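Local coordinates for DNA topoisomerase 2-associated protein PAT1 (Saccharomyces cerevisiae, PDB 5LMG) that activates mRNA decapping and represses translation, its C-terminal domain binding the decapping enzyme Dcp2 and the exonuclease Xrn1 directly, at residues 140-145 with 194-199; 251-256 with 275-280. The protein carries 2 engineered substitutions. One frame throughout, in Å; residues are numbered along the deposited sequence.

Interaction 1 of 2, residues 140-145 with 194-199; sequences LSSYKT and VSFLTT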
# COMPACT_ATOMS: atom_id res chain seq x y z
N LEU A 140 -6.11 8.74 8.31
CA LEU A 140 -7.00 7.71 8.85
C LEU A 140 -6.38 6.32 8.93
O LEU A 140 -6.73 5.56 9.82
CB LEU A 140 -8.32 7.63 8.06
CG LEU A 140 -9.29 8.81 8.23
CD1 LEU A 140 -10.52 8.63 7.35
CD2 LEU A 140 -9.67 9.02 9.72
N SER A 141 -5.53 5.97 7.95
CA SER A 141 -4.90 4.65 7.88
C SER A 141 -3.53 4.58 8.59
O SER A 141 -2.92 3.51 8.61
CB SER A 141 -4.79 4.18 6.43
OG SER A 141 -4.01 5.09 5.67
N SER A 142 -3.05 5.69 9.17
CA SER A 142 -1.79 5.69 9.92
C SER A 142 -2.09 5.36 11.39
O SER A 142 -2.90 6.05 12.02
CB SER A 142 -1.08 7.04 9.84
OG SER A 142 0.02 7.10 10.73
N TYR A 143 -1.40 4.36 11.95
CA TYR A 143 -1.53 4.01 13.37
C TYR A 143 -1.02 5.14 14.28
O TYR A 143 -1.39 5.18 15.44
CB TYR A 143 -0.79 2.69 13.67
CG TYR A 143 0.72 2.75 13.57
CD1 TYR A 143 1.49 3.23 14.63
CD2 TYR A 143 1.39 2.21 12.47
CE1 TYR A 143 2.88 3.20 14.59
CE2 TYR A 143 2.79 2.16 12.43
CZ TYR A 143 3.53 2.66 13.49
OH TYR A 143 4.90 2.69 13.46
N LYS A 144 -0.17 6.03 13.75
CA LYS A 144 0.38 7.16 14.50
C LYS A 144 -0.65 8.26 14.66
O LYS A 144 -0.85 8.73 15.77
CB LYS A 144 1.67 7.70 13.84
CG LYS A 144 2.91 6.89 14.20
CD LYS A 144 3.52 7.32 15.54
CE LYS A 144 4.42 6.25 16.12
NZ LYS A 144 4.88 6.60 17.49
N THR A 145 -1.31 8.68 13.56
CA THR A 145 -2.31 9.76 13.60
C THR A 145 -3.72 9.28 13.97
O THR A 145 -4.50 10.07 14.51
CB THR A 145 -2.31 10.56 12.30
OG1 THR A 145 -2.37 9.67 11.20
CG2 THR A 145 -1.09 11.49 12.18
N VAL A 194 8.64 10.47 4.38
CA VAL A 194 8.48 9.10 3.86
C VAL A 194 8.20 8.10 4.99
O VAL A 194 7.29 7.28 4.84
CB VAL A 194 9.66 8.67 2.93
CG1 VAL A 194 9.39 7.32 2.27
CG2 VAL A 194 9.94 9.72 1.86
N SER A 195 8.91 8.20 6.13
CA SER A 195 8.69 7.32 7.28
C SER A 195 7.24 7.41 7.80
O SER A 195 6.66 6.38 8.13
CB SER A 195 9.69 7.60 8.39
OG SER A 195 9.44 6.74 9.49
N PHE A 196 6.64 8.64 7.85
CA PHE A 196 5.24 8.79 8.23
C PHE A 196 4.34 8.03 7.24
O PHE A 196 3.45 7.32 7.69
CB PHE A 196 4.80 10.27 8.35
CG PHE A 196 3.29 10.42 8.51
CD1 PHE A 196 2.66 10.05 9.70
CD2 PHE A 196 2.50 10.87 7.46
CE1 PHE A 196 1.27 10.14 9.83
CE2 PHE A 196 1.11 10.98 7.59
CZ PHE A 196 0.50 10.61 8.78
N LEU A 197 4.60 8.14 5.91
CA LEU A 197 3.82 7.45 4.87
C LEU A 197 3.80 5.92 5.04
O LEU A 197 2.77 5.28 4.78
CB LEU A 197 4.29 7.81 3.45
CG LEU A 197 4.12 9.26 2.97
CD1 LEU A 197 4.52 9.38 1.51
CD2 LEU A 197 2.68 9.79 3.18
N THR A 198 4.92 5.35 5.55
CA THR A 198 5.05 3.91 5.79
C THR A 198 4.28 3.41 7.04
O THR A 198 4.17 2.20 7.22
CB THR A 198 6.52 3.49 5.84
OG1 THR A 198 7.12 3.98 7.03
CG2 THR A 198 7.29 3.89 4.57
N THR A 199 3.77 4.33 7.90
CA THR A 199 2.95 3.97 9.08
C THR A 199 1.47 3.78 8.64
O THR A 199 0.62 3.35 9.42
CB THR A 199 3.08 4.98 10.24
OG1 THR A 199 2.42 6.20 9.90
CG2 THR A 199 4.53 5.22 10.69
O HOH W 1 -1.25 1.39 9.95
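Thr199 OG1 is gripped on two counts: it accepts a hydrogen bond from Ser142 OG at 2.7 Å and donates one to Phe196 O, also at 2.7 Å and in the plane of that carbonyl. Phe196 O takes a second bond from the backbone N of Thr199, so this oxygen accepts from both the amide and the hydroxyl of one residue. Ser142 OG, anti to its backbone N (chi1 171°), extends the chain of bonds by accepting from Lys144 N at 3.2 Å. Small hydroxyl residues suit both places, since each donates and accepts a hydrogen bond close to the backbone. Beside them the Tyr143 ring crosses the Thr199 side chain at about a right angle, CE2 lying 3.6 Å from Thr199 CB, while its OH bonds to the carbonyl of Leu252. Thr145 CG2 comes within 3.6 Å of CE1 on the Phe196 ring. One water donates to both Ser141 O and Thr199 O, bridging two carbonyl oxygens that cannot bond to each other; Tyr143 N adds a weak bond to Thr199 O. An alanine at Thr199 would probably leave Ser142 OG without its acceptor and Phe196 O with one bond fewer, and open a gap by Tyr143 CZ where the methyl CG2 had lain. Together these bonds join an ST turn, formed by Ser142 and Lys144 after helix 136-141, to the turn that leads into helix 201-216 of this largely helical domain.

Interaction 2 of 2, residues 251-256 with 275-280; sequences QLIFPP and AYIWAF. Engineered in segment 275-280: Ala279 (natural residue Gln). With EDO (1,2-ethanediol), chain H.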
# COMPACT_ATOMS: atom_id res chain seq x y z
N GLN A 251 11.54 -0.76 10.84
CA GLN A 251 10.69 -1.48 11.80
C GLN A 251 9.31 -0.79 12.04
O GLN A 251 8.32 -1.47 12.32
CB GLN A 251 11.46 -1.73 13.12
CG GLN A 251 10.63 -1.92 14.40
CD GLN A 251 9.91 -3.25 14.47
OE1 GLN A 251 10.53 -4.33 14.43
NE2 GLN A 251 8.60 -3.21 14.66
N LEU A 252 9.25 0.56 11.86
CA LEU A 252 8.02 1.35 12.07
C LEU A 252 6.88 1.03 11.08
O LEU A 252 5.75 1.47 11.28
CB LEU A 252 8.33 2.86 12.09
CG LEU A 252 9.35 3.36 13.13
CD1 LEU A 252 9.51 4.87 13.03
CD2 LEU A 252 8.94 2.97 14.57
N ILE A 253 7.17 0.24 10.04
CA ILE A 253 6.16 -0.21 9.08
C ILE A 253 5.23 -1.27 9.73
O ILE A 253 4.12 -1.47 9.24
CB ILE A 253 6.78 -0.67 7.72
CG1 ILE A 253 7.47 -2.05 7.83
CG2 ILE A 253 7.71 0.41 7.12
CD1 ILE A 253 8.03 -2.60 6.52
N PHE A 254 5.69 -1.94 10.82
CA PHE A 254 4.91 -2.95 11.56
C PHE A 254 4.15 -2.21 12.68
O PHE A 254 4.80 -1.65 13.58
CB PHE A 254 5.83 -4.04 12.14
CG PHE A 254 6.47 -4.95 11.11
CD1 PHE A 254 7.66 -4.59 10.48
CD2 PHE A 254 5.88 -6.17 10.78
CE1 PHE A 254 8.25 -5.43 9.53
CE2 PHE A 254 6.48 -7.01 9.83
CZ PHE A 254 7.67 -6.64 9.22
N PRO A 255 2.80 -2.12 12.62
CA PRO A 255 2.05 -1.36 13.65
C PRO A 255 2.11 -1.98 15.05
O PRO A 255 2.34 -3.19 15.16
CB PRO A 255 0.61 -1.34 13.11
CG PRO A 255 0.71 -1.73 11.68
CD PRO A 255 1.88 -2.67 11.61
N PRO A 256 1.89 -1.18 16.13
CA PRO A 256 1.88 -1.76 17.48
C PRO A 256 0.75 -2.77 17.66
O PRO A 256 -0.24 -2.75 16.92
CB PRO A 256 1.67 -0.55 18.41
CG PRO A 256 1.85 0.65 17.56
CD PRO A 256 1.55 0.26 16.16
N ALA A 275 0.49 -9.27 5.05
CA ALA A 275 1.00 -9.64 3.72
C ALA A 275 1.53 -8.43 2.95
O ALA A 275 2.59 -8.53 2.34
CB ALA A 275 -0.06 -10.36 2.91
N TYR A 276 0.82 -7.28 3.03
CA TYR A 276 1.21 -6.02 2.38
C TYR A 276 2.56 -5.47 2.94
O TYR A 276 3.25 -4.75 2.22
CB TYR A 276 0.09 -4.95 2.52
CG TYR A 276 -0.04 -4.37 3.91
CD1 TYR A 276 -0.65 -5.08 4.93
CD2 TYR A 276 0.44 -3.09 4.19
CE1 TYR A 276 -0.75 -4.56 6.22
CE2 TYR A 276 0.34 -2.55 5.48
CZ TYR A 276 -0.27 -3.29 6.49
OH TYR A 276 -0.39 -2.79 7.76
N ILE A 277 2.90 -5.79 4.21
CA ILE A 277 4.17 -5.35 4.82
C ILE A 277 5.32 -6.14 4.20
O ILE A 277 6.32 -5.55 3.80
CB ILE A 277 4.17 -5.43 6.37
CG1 ILE A 277 3.05 -4.56 6.99
CG2 ILE A 277 5.55 -5.04 6.93
CD1 ILE A 277 2.79 -4.74 8.50
N TRP A 278 5.16 -7.49 4.14
CA TRP A 278 6.18 -8.37 3.55
C TRP A 278 6.30 -8.15 2.05
O TRP A 278 7.40 -8.32 1.52
CB TRP A 278 5.92 -9.85 3.91
CG TRP A 278 5.97 -10.11 5.39
CD1 TRP A 278 4.90 -10.30 6.22
CD2 TRP A 278 7.13 -10.09 6.24
NE1 TRP A 278 5.33 -10.43 7.52
CE2 TRP A 278 6.69 -10.28 7.57
CE3 TRP A 278 8.51 -9.92 6.00
CZ2 TRP A 278 7.58 -10.34 8.65
CZ3 TRP A 278 9.39 -9.95 7.08
CH2 TRP A 278 8.93 -10.16 8.38
N ALA A 279 5.21 -7.72 1.36
CA ALA A 279 5.22 -7.40 -0.08
C ALA A 279 6.05 -6.13 -0.30
O ALA A 279 6.87 -6.09 -1.22
CB ALA A 279 3.80 -7.23 -0.61
N PHE A 280 5.89 -5.13 0.58
CA PHE A 280 6.70 -3.92 0.53
C PHE A 280 8.19 -4.25 0.74
O PHE A 280 9.02 -3.78 -0.04
CB PHE A 280 6.24 -2.88 1.58
CG PHE A 280 7.25 -1.76 1.79
CD1 PHE A 280 7.34 -0.71 0.89
CD2 PHE A 280 8.12 -1.78 2.88
CE1 PHE A 280 8.28 0.32 1.07
CE2 PHE A 280 9.07 -0.77 3.05
CZ PHE A 280 9.14 0.28 2.15
C1 EDO H . 3.85 -7.49 14.88
O1 EDO H . 4.29 -8.12 13.69
C2 EDO H . 3.87 -5.96 14.69
O2 EDO H . 2.87 -5.52 13.77
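Ile277 reaches from helix 275-286 into the bend formed by Ile253, Phe254 and Pro255, packing a loop between helices against a helix face in a largely helical fold whose family is grouped with the TPR-like proteins. The tight part centres on the methyl CG2 of Ile277. It stands over one face of the Phe254 ring in a CH-pi contact, 3.6 Å from the ring centroid and displaced a little toward the rim. The same methyl meets Ile253 CD1 at 3.5 Å, as the two isoleucine side chains run antiparallel alongside one another. Branching at CB suits Ile277: CG2 fills this corner while the CG1 branch ends in CD1, the atom that meets the proline. Ile253 CD1, carried outward by an extended chi2 of 177°, goes on to the Phe280 ring, 3.7 Å from its CD2. Phe254 does double duty as a flat ring, offering a face to Ile277 and an edge to Trp278. This second pair is a T-shaped stack with planes at 66° and centroids 5.3 Å apart, and the broad indole gives that edge a surface to rest on. Val300 of helix 290-322 also touches Phe254, and Leu349 of helix 329-355 touches Trp278.

Toward Pro255 the packing is slacker and the residues are more open to solvent. Both Pro255 and Tyr276 are partly exposed, and the latter's OH comes no nearer than 4.2 Å to Pro255 CG. A 1,2-ethanediol molecule, probably from the crystallisation liquor, lies beside the loop, hydrogen-bonded to Glu274 and Glu303. Pro255 and Ile277 meet tip to tip, the ring carbon CD lying 3.8 Å from the methyl CD1.

In the fold
From the N terminus, the chain leaves helix 136-141 through residues 140-145, runs through helices 151-174 and 178-191, and returns at 194-199, where interaction 1 closes the first loop. Helices 201-216 and 234-246 follow before interaction 2 opens at 251-256; its shorter loop, holding helix 257-267, closes on 275-280. The two are therefore in series, neither nested nor crossed, with centres about 11 Å apart. They nevertheless touch: Tyr143 CD1 packs 3.3 Å from Pro256 CD, and Thr198 CB lies 3.6 Å from Ile253 CG2. The loop 251-256 thus lies between the turns of interaction 1 and helix 275-286, joining successive parts of the helical array.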